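Local coordinates for Thg1-like uncharacterized protein (Bacillus thuringiensis, PDB 4KGM) that probably adds nucleotides to the 5' end of tRNA, as Thg1-like guanylyltransferases do, and binds ATP and magnesium in a polymerase palm-like catalytic domain, at residues A[46-60]-A[107-120]. Residues are numbered along the deposited sequence; the frame is centred on the assembly and turned at random.
Sequences DQDLAEAFWETCKYL and MATAKFNEVMREKY. With ATP (adenosine-5'-triphosphate), chain E.
Two helices of the polymerase palm-like domain pack against each other beside the ATP pocket; helical segments 47-60 and 107-119 run roughly antiparallel, at 140°, and their axes approach to 8.6 Å. At the centre Phe112 enters as a knob between Leu49, Ala52, Phe53 and Thr56. Its CG lies anti to the backbone N (chi1 -171°), which carries the ring across to the other helix, where CE1 stands over the middle of the Phe53 ring, 3.5 Å from Phe53 CE2. The two rings form an edge-to-face pair, with Phe112 supplying the edge and the planes inclined at 51°. Leu49 CD1 meets Phe112 CZ at 3.5 Å and also touches Met116 CE, while its other methyl, CD2, lies 3.5 Å from ATP C6; this one side chain thus links the helix packing to the adenine. Met116 SD rests on Ala52 CB. In the plane of the Phe112 ring, at its edge, sits Thr56 OG1, a buried hydroxyl that donates to Ala52 O (2.7 Å), a carbonyl also bonded by Thr56 N.

A tyrosine takes part near each end of the contact. Lys111 is bent at chi2 and chi3, which lays CE over one face of Tyr59, 3.9 Å from the ring centroid, as a CH-pi contact, and its NZ forms a salt bridge with Glu114 OE2 (2.6 Å). At the other end Tyr120 OH donates to the anti side of Asp48 OD2 (2.9 Å), near Asp46, which N-caps helix 47-63 through Leu49 N.

Beneath the pair, Phe53 and Leu60 rest on strand 76-81 of the antiparallel sheet, and Phe53 stacks on His72. Phe112 and Met116 also touch Tyr37 of helix 34-37, whereas helix 97-119 also packs against a second subunit, where Glu114 pairs with Arg117 of that neighbouring chain.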
ATOM      1  N   ASP A  46     -33.758  17.193  -8.759  1.00 50.04           N
ATOM      2  CA  ASP A  46     -34.872  16.434  -8.200  1.00 44.14           C
ATOM      3  C   ASP A  46     -34.871  16.511  -6.673  1.00 47.59           C
ATOM      4  O   ASP A  46     -33.906  16.108  -6.023  1.00 48.65           O
ATOM      5  CB  ASP A  46     -34.812  14.977  -8.663  1.00 45.03           C
ATOM      6  CG  ASP A  46     -36.006  14.164  -8.194  1.00 54.16           C
ATOM      7  OD1 ASP A  46     -37.006  14.088  -8.939  1.00 58.51           O
ATOM      8  OD2 ASP A  46     -35.945  13.602  -7.081  1.00 49.12           O
ATOM      9  N   GLN A  47     -35.957  17.030  -6.109  1.00 46.62           N
ATOM     10  CA  GLN A  47     -36.068  17.211  -4.665  1.00 47.75           C
ATOM     11  C   GLN A  47     -36.129  15.875  -3.928  1.00 49.99           C
ATOM     12  O   GLN A  47     -35.589  15.739  -2.832  1.00 47.85           O
ATOM     13  CB  GLN A  47     -37.303  18.052  -4.327  1.00 52.21           C
ATOM     14  CG  GLN A  47     -37.447  18.403  -2.851  1.00 59.46           C
ATOM     15  CD  GLN A  47     -36.571  19.572  -2.438  1.00 63.37           C
ATOM     16  OE1 GLN A  47     -36.052  20.303  -3.282  1.00 63.61           O
ATOM     17  NE2 GLN A  47     -36.405  19.755  -1.131  1.00 57.66           N
ATOM     18  N   ASP A  48     -36.790  14.892  -4.532  1.00 52.59           N
ATOM     19  CA  ASP A  48     -36.916  13.570  -3.926  1.00 51.55           C
ATOM     20  C   ASP A  48     -35.575  12.844  -3.859  1.00 50.25           C
ATOM     21  O   ASP A  48     -35.243  12.227  -2.847  1.00 48.64           O
ATOM     22  CB  ASP A  48     -37.937  12.719  -4.686  1.00 51.09           C
ATOM     23  CG  ASP A  48     -39.367  13.089  -4.350  1.00 58.20           C
ATOM     24  OD1 ASP A  48     -39.618  13.514  -3.202  1.00 55.17           O
ATOM     25  OD2 ASP A  48     -40.241  12.952  -5.232  1.00 56.31           O
ATOM     26  N   LEU A  49     -34.810  12.921  -4.944  1.00 44.84           N
ATOM     27  CA  LEU A  49     -33.506  12.277  -5.009  1.00 47.50           C
ATOM     28  C   LEU A  49     -32.528  12.929  -4.037  1.00 49.12           C
ATOM     29  O   LEU A  49     -31.801  12.242  -3.317  1.00 46.23           O
ATOM     30  CB  LEU A  49     -32.947  12.345  -6.431  1.00 46.21           C
ATOM     31  CG  LEU A  49     -31.579  11.697  -6.646  1.00 46.76           C
ATOM     32  CD1 LEU A  49     -31.671  10.188  -6.501  1.00 46.34           C
ATOM     33  CD2 LEU A  49     -31.008  12.077  -8.002  1.00 41.12           C
ATOM     34  N   ALA A  50     -32.522  14.258  -4.018  1.00 43.10           N
ATOM     35  CA  ALA A  50     -31.627  15.009  -3.150  1.00 41.69           C
ATOM     36  C   ALA A  50     -31.907  14.743  -1.672  1.00 42.08           C
ATOM     37  O   ALA A  50     -30.982  14.626  -0.872  1.00 45.79           O
ATOM     38  CB  ALA A  50     -31.721  16.495  -3.452  1.00 40.29           C
ATOM     39  N   GLU A  51     -33.183  14.641  -1.313  1.00 43.49           N
ATOM     40  CA  GLU A  51     -33.568  14.384   0.072  1.00 46.37           C
ATOM     41  C   GLU A  51     -33.300  12.938   0.480  1.00 45.85           C
ATOM     42  O   GLU A  51     -33.290  12.611   1.668  1.00 44.60           O
ATOM     43  CB  GLU A  51     -35.039  14.736   0.304  1.00 48.72           C
ATOM     44  CG  GLU A  51     -35.321  16.228   0.309  1.00 55.34           C
ATOM     45  CD  GLU A  51     -36.779  16.549   0.575  1.00 63.62           C
ATOM     46  OE1 GLU A  51     -37.559  15.610   0.841  1.00 60.31           O
ATOM     47  OE2 GLU A  51     -37.143  17.744   0.516  1.00 62.89           O
ATOM     48  N   ALA A  52     -33.093  12.076  -0.510  1.00 43.18           N
ATOM     49  CA  ALA A  52     -32.746  10.685  -0.252  1.00 41.26           C
ATOM     50  C   ALA A  52     -31.264  10.583   0.096  1.00 46.65           C
ATOM     51  O   ALA A  52     -30.858   9.733   0.890  1.00 32.01           O
ATOM     52  CB  ALA A  52     -33.075   9.821  -1.456  1.00 37.91           C
ATOM     53  N   PHE A  53     -30.462  11.457  -0.508  1.00 35.74           N
ATOM     54  CA  PHE A  53     -29.045  11.551  -0.182  1.00 38.65           C
ATOM     55  C   PHE A  53     -28.861  12.175   1.194  1.00 42.51           C
ATOM     56  O   PHE A  53     -27.970  11.786   1.950  1.00 37.76           O
ATOM     57  CB  PHE A  53     -28.299  12.383  -1.227  1.00 31.94           C
ATOM     58  CG  PHE A  53     -27.859  11.599  -2.430  1.00 38.04           C
ATOM     59  CD1 PHE A  53     -26.763  10.755  -2.360  1.00 31.26           C
ATOM     60  CD2 PHE A  53     -28.532  11.715  -3.635  1.00 37.90           C
ATOM     61  CE1 PHE A  53     -26.353  10.035  -3.464  1.00 36.32           C
ATOM     62  CE2 PHE A  53     -28.126  10.998  -4.745  1.00 31.52           C
ATOM     63  CZ  PHE A  53     -27.036  10.155  -4.658  1.00 36.87           C
ATOM     64  N   TRP A  54     -29.712  13.145   1.514  1.00 41.08           N
ATOM     65  CA  TRP A  54     -29.622  13.846   2.789  1.00 46.16           C
ATOM     66  C   TRP A  54     -29.929  12.912   3.954  1.00 40.93           C
ATOM     67  O   TRP A  54     -29.314  13.007   5.013  1.00 39.66           O
ATOM     68  CB  TRP A  54     -30.555  15.058   2.804  1.00 43.91           C
ATOM     69  CG  TRP A  54     -30.245  16.059   1.732  1.00 43.85           C
ATOM     70  CD1 TRP A  54     -29.120  16.114   0.962  1.00 40.47           C
ATOM     71  CD2 TRP A  54     -31.079  17.143   1.300  1.00 49.26           C
ATOM     72  NE1 TRP A  54     -29.200  17.164   0.081  1.00 48.58           N
ATOM     73  CE2 TRP A  54     -30.392  17.813   0.269  1.00 53.93           C
ATOM     74  CE3 TRP A  54     -32.337  17.612   1.688  1.00 49.33           C
ATOM     75  CZ2 TRP A  54     -30.921  18.927  -0.379  1.00 54.19           C
ATOM     76  CZ3 TRP A  54     -32.861  18.720   1.044  1.00 45.66           C
ATOM     77  CH2 TRP A  54     -32.153  19.364   0.023  1.00 48.24           C
ATOM     78  N   GLU A  55     -30.883  12.008   3.750  1.00 42.00           N
ATOM     79  CA  GLU A  55     -31.201  11.004   4.757  1.00 42.13           C
ATOM     80  C   GLU A  55     -30.081   9.976   4.836  1.00 38.95           C
ATOM     81  O   GLU A  55     -29.806   9.419   5.897  1.00 37.73           O
ATOM     82  CB  GLU A  55     -32.532  10.320   4.443  1.00 38.80           C
ATOM     83  CG  GLU A  55     -33.742  11.197   4.691  1.00 43.56           C
ATOM     84  CD  GLU A  55     -33.832  11.663   6.131  1.00 51.24           C
ATOM     85  OE1 GLU A  55     -33.925  10.801   7.032  1.00 55.66           O
ATOM     86  OE2 GLU A  55     -33.801  12.890   6.366  1.00 45.52           O
ATOM     87  N   THR A  56     -29.440   9.729   3.699  1.00 39.53           N
ATOM     88  CA  THR A  56     -28.291   8.839   3.649  1.00 38.01           C
ATOM     89  C   THR A  56     -27.127   9.468   4.405  1.00 39.99           C
ATOM     90  O   THR A  56     -26.453   8.804   5.195  1.00 32.16           O
ATOM     91  CB  THR A  56     -27.872   8.547   2.196  1.00 34.88           C
ATOM     92  OG1 THR A  56     -28.947   7.892   1.511  1.00 34.97           O
ATOM     93  CG2 THR A  56     -26.643   7.655   2.161  1.00 33.29           C
ATOM     94  N   CYS A  57     -26.912  10.758   4.167  1.00 37.04           N
ATOM     95  CA  CYS A  57     -25.851  11.506   4.833  1.00 36.21           C
ATOM     96  C   CYS A  57     -25.996  11.494   6.350  1.00 33.91           C
ATOM     97  O   CYS A  57     -25.003  11.438   7.072  1.00 36.99           O
ATOM     98  CB  CYS A  57     -25.820  12.948   4.331  1.00 30.44           C
ATOM     99  SG  CYS A  57     -25.185  13.141   2.658  1.00 36.45           S
ATOM    100  N   LYS A  58     -27.234  11.556   6.829  1.00 34.40           N
ATOM    101  CA  LYS A  58     -27.495  11.491   8.261  1.00 37.88           C
ATOM    102  C   LYS A  58     -27.138  10.110   8.787  1.00 36.27           C
ATOM    103  O   LYS A  58     -26.440   9.977   9.790  1.00 36.50           O
ATOM    104  CB  LYS A  58     -28.966  11.791   8.560  1.00 40.74           C
ATOM    105  CG  LYS A  58     -29.406  13.213   8.243  1.00 43.98           C
ATOM    106  CD  LYS A  58     -30.868  13.417   8.617  1.00 46.83           C
ATOM    107  CE  LYS A  58     -31.325  14.842   8.361  1.00 48.15           C
ATOM    108  NZ  LYS A  58     -32.734  15.051   8.799  1.00 49.37           N
ATOM    109  N   TYR A  59     -27.622   9.087   8.088  1.00 33.41           N
ATOM    110  CA  TYR A  59     -27.395   7.695   8.457  1.00 32.52           C
ATOM    111  C   TYR A  59     -25.906   7.368   8.554  1.00 34.83           C
ATOM    112  O   TYR A  59     -25.486   6.599   9.417  1.00 29.03           O
ATOM    113  CB  TYR A  59     -28.075   6.778   7.437  1.00 27.37           C
ATOM    114  CG  TYR A  59     -27.985   5.300   7.744  1.00 28.13           C
ATOM    115  CD1 TYR A  59     -28.692   4.745   8.803  1.00 21.88           C
ATOM    116  CD2 TYR A  59     -27.211   4.455   6.958  1.00 26.91           C
ATOM    117  CE1 TYR A  59     -28.619   3.393   9.078  1.00 24.20           C
ATOM    118  CE2 TYR A  59     -27.132   3.100   7.226  1.00 22.78           C
ATOM    119  CZ  TYR A  59     -27.839   2.575   8.286  1.00 25.02           C
ATOM    120  OH  TYR A  59     -27.763   1.226   8.554  1.00 31.98           O
ATOM    121  N   LEU A  60     -25.115   7.962   7.665  1.00 30.95           N
ATOM    122  CA  LEU A  60     -23.672   7.752   7.652  1.00 33.02           C
ATOM    123  C   LEU A  60     -23.009   8.387   8.870  1.00 35.11           C
ATOM    124  O   LEU A  60     -22.220   7.748   9.564  1.00 30.19           O
ATOM    125  CB  LEU A  60     -23.059   8.316   6.368  1.00 30.48           C
ATOM    126  CG  LEU A  60     -23.329   7.535   5.082  1.00 30.74           C
ATOM    127  CD1 LEU A  60     -22.943   8.356   3.864  1.00 31.62           C
ATOM    128  CD2 LEU A  60     -22.575   6.215   5.096  1.00 27.08           C
ATOM    129  N   MET A 107     -23.234   1.060   3.815  1.00 21.25           N
ATOM    130  CA  MET A 107     -24.183   1.844   4.598  1.00 22.34           C
ATOM    131  C   MET A 107     -24.953   2.812   3.714  1.00 26.44           C
ATOM    132  O   MET A 107     -26.171   2.944   3.838  1.00 23.88           O
ATOM    133  CB  MET A 107     -23.463   2.621   5.702  1.00 26.85           C
ATOM    134  CG  MET A 107     -23.054   1.782   6.903  1.00 29.14           C
ATOM    135  SD  MET A 107     -22.117   2.741   8.111  1.00 30.01           S
ATOM    136  CE  MET A 107     -21.911   1.523   9.410  1.00 34.94           C
ATOM    137  N   ALA A 108     -24.233   3.489   2.824  1.00 22.96           N
ATOM    138  CA  ALA A 108     -24.851   4.426   1.896  1.00 24.28           C
ATOM    139  C   ALA A 108     -25.845   3.695   1.003  1.00 24.63           C
ATOM    140  O   ALA A 108     -26.952   4.173   0.775  1.00 28.29           O
ATOM    141  CB  ALA A 108     -23.789   5.127   1.059  1.00 24.43           C
ATOM    142  N   THR A 109     -25.441   2.527   0.514  1.00 27.39           N
ATOM    143  CA  THR A 109     -26.288   1.704  -0.340  1.00 21.65           C
ATOM    144  C   THR A 109     -27.575   1.275   0.363  1.00 27.91           C
ATOM    145  O   THR A 109     -28.661   1.342  -0.217  1.00 30.30           O
ATOM    146  CB  THR A 109     -25.533   0.452  -0.820  1.00 24.88           C
ATOM    147  OG1 THR A 109     -24.378   0.847  -1.570  1.00 25.58           O
ATOM    148  CG2 THR A 109     -26.424  -0.415  -1.692  1.00 29.20           C
ATOM    149  N   ALA A 110     -27.450   0.843   1.615  1.00 28.32           N
ATOM    150  CA  ALA A 110     -28.591   0.335   2.372  1.00 25.37           C
ATOM    151  C   ALA A 110     -29.660   1.401   2.603  1.00 27.73           C
ATOM    152  O   ALA A 110     -30.836   1.195   2.297  1.00 25.89           O
ATOM    153  CB  ALA A 110     -28.130  -0.253   3.701  1.00 21.96           C
ATOM    154  N   LYS A 111     -29.246   2.542   3.142  1.00 26.14           N
ATOM    155  CA  LYS A 111     -30.176   3.617   3.463  1.00 29.69           C
ATOM    156  C   LYS A 111     -30.800   4.228   2.212  1.00 33.80           C
ATOM    157  O   LYS A 111     -32.012   4.439   2.160  1.00 31.01           O
ATOM    158  CB  LYS A 111     -29.484   4.696   4.302  1.00 27.87           C
ATOM    159  CG  LYS A 111     -30.358   5.905   4.634  1.00 31.12           C
ATOM    160  CD  LYS A 111     -31.678   5.498   5.286  1.00 34.99           C
ATOM    161  CE  LYS A 111     -31.465   4.762   6.600  1.00 37.11           C
ATOM    162  NZ  LYS A 111     -32.747   4.268   7.178  1.00 40.46           N
ATOM    163  N   PHE A 112     -29.969   4.501   1.211  1.00 30.37           N
ATOM    164  CA  PHE A 112     -30.423   5.148  -0.017  1.00 29.99           C
ATOM    165  C   PHE A 112     -31.491   4.325  -0.730  1.00 36.23           C
ATOM    166  O   PHE A 112     -32.559   4.839  -1.065  1.00 34.04           O
ATOM    167  CB  PHE A 112     -29.243   5.404  -0.957  1.00 30.15           C
ATOM    168  CG  PHE A 112     -29.584   6.260  -2.141  1.00 30.23           C
ATOM    169  CD1 PHE A 112     -29.518   7.640  -2.054  1.00 35.03           C
ATOM    170  CD2 PHE A 112     -29.963   5.687  -3.345  1.00 33.88           C
ATOM    171  CE1 PHE A 112     -29.828   8.431  -3.142  1.00 34.37           C
ATOM    172  CE2 PHE A 112     -30.274   6.475  -4.435  1.00 32.04           C
ATOM    173  CZ  PHE A 112     -30.205   7.847  -4.333  1.00 30.82           C
ATOM    174  N   ASN A 113     -31.199   3.049  -0.962  1.00 31.96           N
ATOM    175  CA  ASN A 113     -32.151   2.155  -1.607  1.00 28.81           C
ATOM    176  C   ASN A 113     -33.461   2.048  -0.829  1.00 38.42           C
ATOM    177  O   ASN A 113     -34.538   2.039  -1.423  1.00 40.24           O
ATOM    178  CB  ASN A 113     -31.539   0.768  -1.817  1.00 34.26           C
ATOM    179  CG  ASN A 113     -30.685   0.691  -3.069  1.00 37.26           C
ATOM    180  OD1 ASN A 113     -31.075   1.174  -4.133  1.00 33.11           O
ATOM    181  ND2 ASN A 113     -29.510   0.081  -2.949  1.00 33.69           N
ATOM    182  N   GLU A 114     -33.363   1.976   0.496  1.00 36.45           N
ATOM    183  CA  GLU A 114     -34.544   1.888   1.352  1.00 32.29           C
ATOM    184  C   GLU A 114     -35.469   3.088   1.177  1.00 39.46           C
ATOM    185  O   GLU A 114     -36.667   2.932   0.938  1.00 37.25           O
ATOM    186  CB  GLU A 114     -34.140   1.769   2.823  1.00 29.27           C
ATOM    187  CG  GLU A 114     -35.303   1.962   3.789  1.00 33.53           C
ATOM    188  CD  GLU A 114     -34.873   1.955   5.243  1.00 35.51           C
ATOM    189  OE1 GLU A 114     -34.920   0.877   5.876  1.00 38.01           O
ATOM    190  OE2 GLU A 114     -34.496   3.028   5.760  1.00 29.07           O
ATOM    191  N   VAL A 115     -34.902   4.284   1.301  1.00 38.37           N
ATOM    192  CA  VAL A 115     -35.666   5.520   1.187  1.00 42.92           C
ATOM    193  C   VAL A 115     -36.239   5.707  -0.216  1.00 41.57           C
ATOM    194  O   VAL A 115     -37.398   6.090  -0.381  1.00 44.51           O
ATOM    195  CB  VAL A 115     -34.800   6.745   1.556  1.00 37.00           C
ATOM    196  CG1 VAL A 115     -35.516   8.043   1.202  1.00 36.19           C
ATOM    197  CG2 VAL A 115     -34.442   6.712   3.033  1.00 35.82           C
ATOM    198  N   MET A 116     -35.426   5.421  -1.225  1.00 36.88           N
ATOM    199  CA  MET A 116     -35.821   5.650  -2.608  1.00 41.44           C
ATOM    200  C   MET A 116     -36.947   4.716  -3.052  1.00 42.79           C
ATOM    201  O   MET A 116     -37.735   5.061  -3.932  1.00 41.42           O
ATOM    202  CB  MET A 116     -34.616   5.512  -3.539  1.00 31.93           C
ATOM    203  CG  MET A 116     -34.685   6.405  -4.759  1.00 41.67           C
ATOM    204  SD  MET A 116     -34.656   8.160  -4.338  1.00 48.71           S
ATOM    205  CE  MET A 116     -35.005   8.885  -5.936  1.00 49.06           C
ATOM    206  N   ARG A 117     -37.024   3.545  -2.437  1.00 41.72           N
ATOM    207  CA  ARG A 117     -38.064   2.589  -2.776  1.00 44.71           C
ATOM    208  C   ARG A 117     -39.423   3.200  -2.471  1.00 50.60           C
ATOM    209  O   ARG A 117     -40.391   2.994  -3.202  1.00 55.51           O
ATOM    210  CB  ARG A 117     -37.878   1.291  -1.991  1.00 41.85           C
ATOM    211  CG  ARG A 117     -36.938   0.295  -2.651  1.00 50.10           C
ATOM    212  CD  ARG A 117     -37.128   0.272  -4.159  1.00 49.84           C
ATOM    213  NE  ARG A 117     -36.698  -0.994  -4.745  1.00 56.57           N
ATOM    214  CZ  ARG A 117     -35.638  -1.129  -5.536  1.00 50.66           C
ATOM    215  NH1 ARG A 117     -34.741  -0.155  -5.618  1.00 45.77           N
ATOM    216  NH2 ARG A 117     -35.473  -2.238  -6.243  1.00 44.86           N
ATOM    217  N   GLU A 118     -39.485   3.942  -1.371  1.00 43.47           N
ATOM    218  CA  GLU A 118     -40.751   4.445  -0.845  1.00 46.34           C
ATOM    219  C   GLU A 118     -41.573   5.117  -1.940  1.00 49.20           C
ATOM    220  O   GLU A 118     -42.741   4.786  -2.147  1.00 50.00           O
ATOM    221  CB  GLU A 118     -40.508   5.440   0.292  1.00 48.12           C
ATOM    222  CG  GLU A 118     -39.759   4.873   1.485  1.00 52.24           C
ATOM    223  CD  GLU A 118     -39.501   5.917   2.557  1.00 60.44           C
ATOM    224  OE1 GLU A 118     -38.658   5.665   3.444  1.00 62.17           O
ATOM    225  OE2 GLU A 118     -40.142   6.990   2.512  1.00 60.91           O
ATOM    226  N   LYS A 119     -40.954   6.063  -2.639  1.00 49.97           N
ATOM    227  CA  LYS A 119     -41.646   6.831  -3.667  1.00 51.12           C
ATOM    228  C   LYS A 119     -41.346   6.312  -5.069  1.00 58.24           C
ATOM    229  O   LYS A 119     -42.016   6.684  -6.033  1.00 67.83           O
ATOM    230  CB  LYS A 119     -41.272   8.312  -3.568  1.00 42.12           C
ATOM    231  N   TYR A 120     -40.333   5.460  -5.184  1.00 50.22           N
ATOM    232  CA  TYR A 120     -39.941   4.928  -6.484  1.00 47.44           C
ATOM    233  C   TYR A 120     -39.585   3.446  -6.419  1.00 48.38           C
ATOM    234  O   TYR A 120     -38.430   3.079  -6.630  1.00 52.86           O
ATOM    235  CB  TYR A 120     -38.753   5.716  -7.043  1.00 52.72           C
ATOM    236  CG  TYR A 120     -39.003   7.202  -7.173  1.00 57.16           C
ATOM    237  CD1 TYR A 120     -38.704   8.071  -6.129  1.00 51.15           C
ATOM    238  CD2 TYR A 120     -39.534   7.737  -8.339  1.00 58.41           C
ATOM    239  CE1 TYR A 120     -38.932   9.429  -6.243  1.00 58.75           C
ATOM    240  CE2 TYR A 120     -39.764   9.095  -8.462  1.00 55.26           C
ATOM    241  CZ  TYR A 120     -39.461   9.935  -7.411  1.00 56.60           C
ATOM    242  OH  TYR A 120     -39.688  11.286  -7.530  1.00 59.79           O
TER
HETATM  243  PG  ATP E 301     -19.846   6.726 -12.667  0.50 60.38           P
HETATM  244  O1G ATP E 301     -18.726   7.508 -13.312  0.50 49.52           O
HETATM  245  O2G ATP E 301     -19.758   5.229 -12.852  0.50 41.70           O
HETATM  246  O3G ATP E 301     -20.145   7.151 -11.250  0.50 40.82           O
HETATM  247  PB  ATP E 301     -22.005   8.472 -13.206  0.50 41.75           P
HETATM  248  O1B ATP E 301     -22.477   8.423 -11.772  0.50 45.20           O
HETATM  249  O2B ATP E 301     -23.026   8.631 -14.306  0.50 43.59           O
HETATM  250  O3B ATP E 301     -21.146   7.147 -13.528  0.50 48.64           O
HETATM  251  PA  ATP E 301     -21.146  11.046 -12.596  0.50 48.10           P
HETATM  252  O1A ATP E 301     -20.238  12.092 -13.193  0.50 52.77           O
HETATM  253  O2A ATP E 301     -21.109  10.756 -11.115  0.50 43.15           O
HETATM  254  O3A ATP E 301     -20.931   9.658 -13.380  0.50 46.12           O
HETATM  255  O5' ATP E 301     -22.670  11.376 -13.000  0.50 41.42           O
HETATM  256  C5' ATP E 301     -23.584  11.913 -12.047  0.50 41.52           C
HETATM  257  C4' ATP E 301     -24.974  11.968 -12.670  0.50 44.46           C
HETATM  258  O4' ATP E 301     -25.984  12.047 -11.662  0.50 42.87           O
HETATM  259  C3' ATP E 301     -25.142  13.183 -13.569  0.50 47.13           C
HETATM  260  O3' ATP E 301     -25.231  12.768 -14.935  0.50 48.39           O
HETATM  261  C2' ATP E 301     -26.440  13.838 -13.138  0.50 46.08           C
HETATM  262  O2' ATP E 301     -27.317  13.986 -14.260  0.50 45.18           O
HETATM  263  C1' ATP E 301     -27.045  12.893 -12.112  0.50 43.41           C
HETATM  264  N9  ATP E 301     -27.639  13.647 -10.977  0.50 40.23           N
HETATM  265  C8  ATP E 301     -26.987  14.079  -9.882  0.50 38.38           C
HETATM  266  N7  ATP E 301     -27.826  14.734  -9.038  0.50 35.39           N
HETATM  267  C5  ATP E 301     -29.049  14.726  -9.597  0.50 37.20           C
HETATM  268  C6  ATP E 301     -30.392  15.239  -9.239  0.50 40.45           C
HETATM  269  N6  ATP E 301     -30.600  15.912  -8.080  0.50 37.48           N
HETATM  270  N1  ATP E 301     -31.403  15.013 -10.106  0.50 42.65           N
HETATM  271  C2  ATP E 301     -31.211  14.346 -11.259  0.50 40.36           C
HETATM  272  N3  ATP E 301     -30.022  13.853 -11.649  0.50 37.04           N
HETATM  273  C4  ATP E 301     -28.921  14.008 -10.874  0.50 41.07           C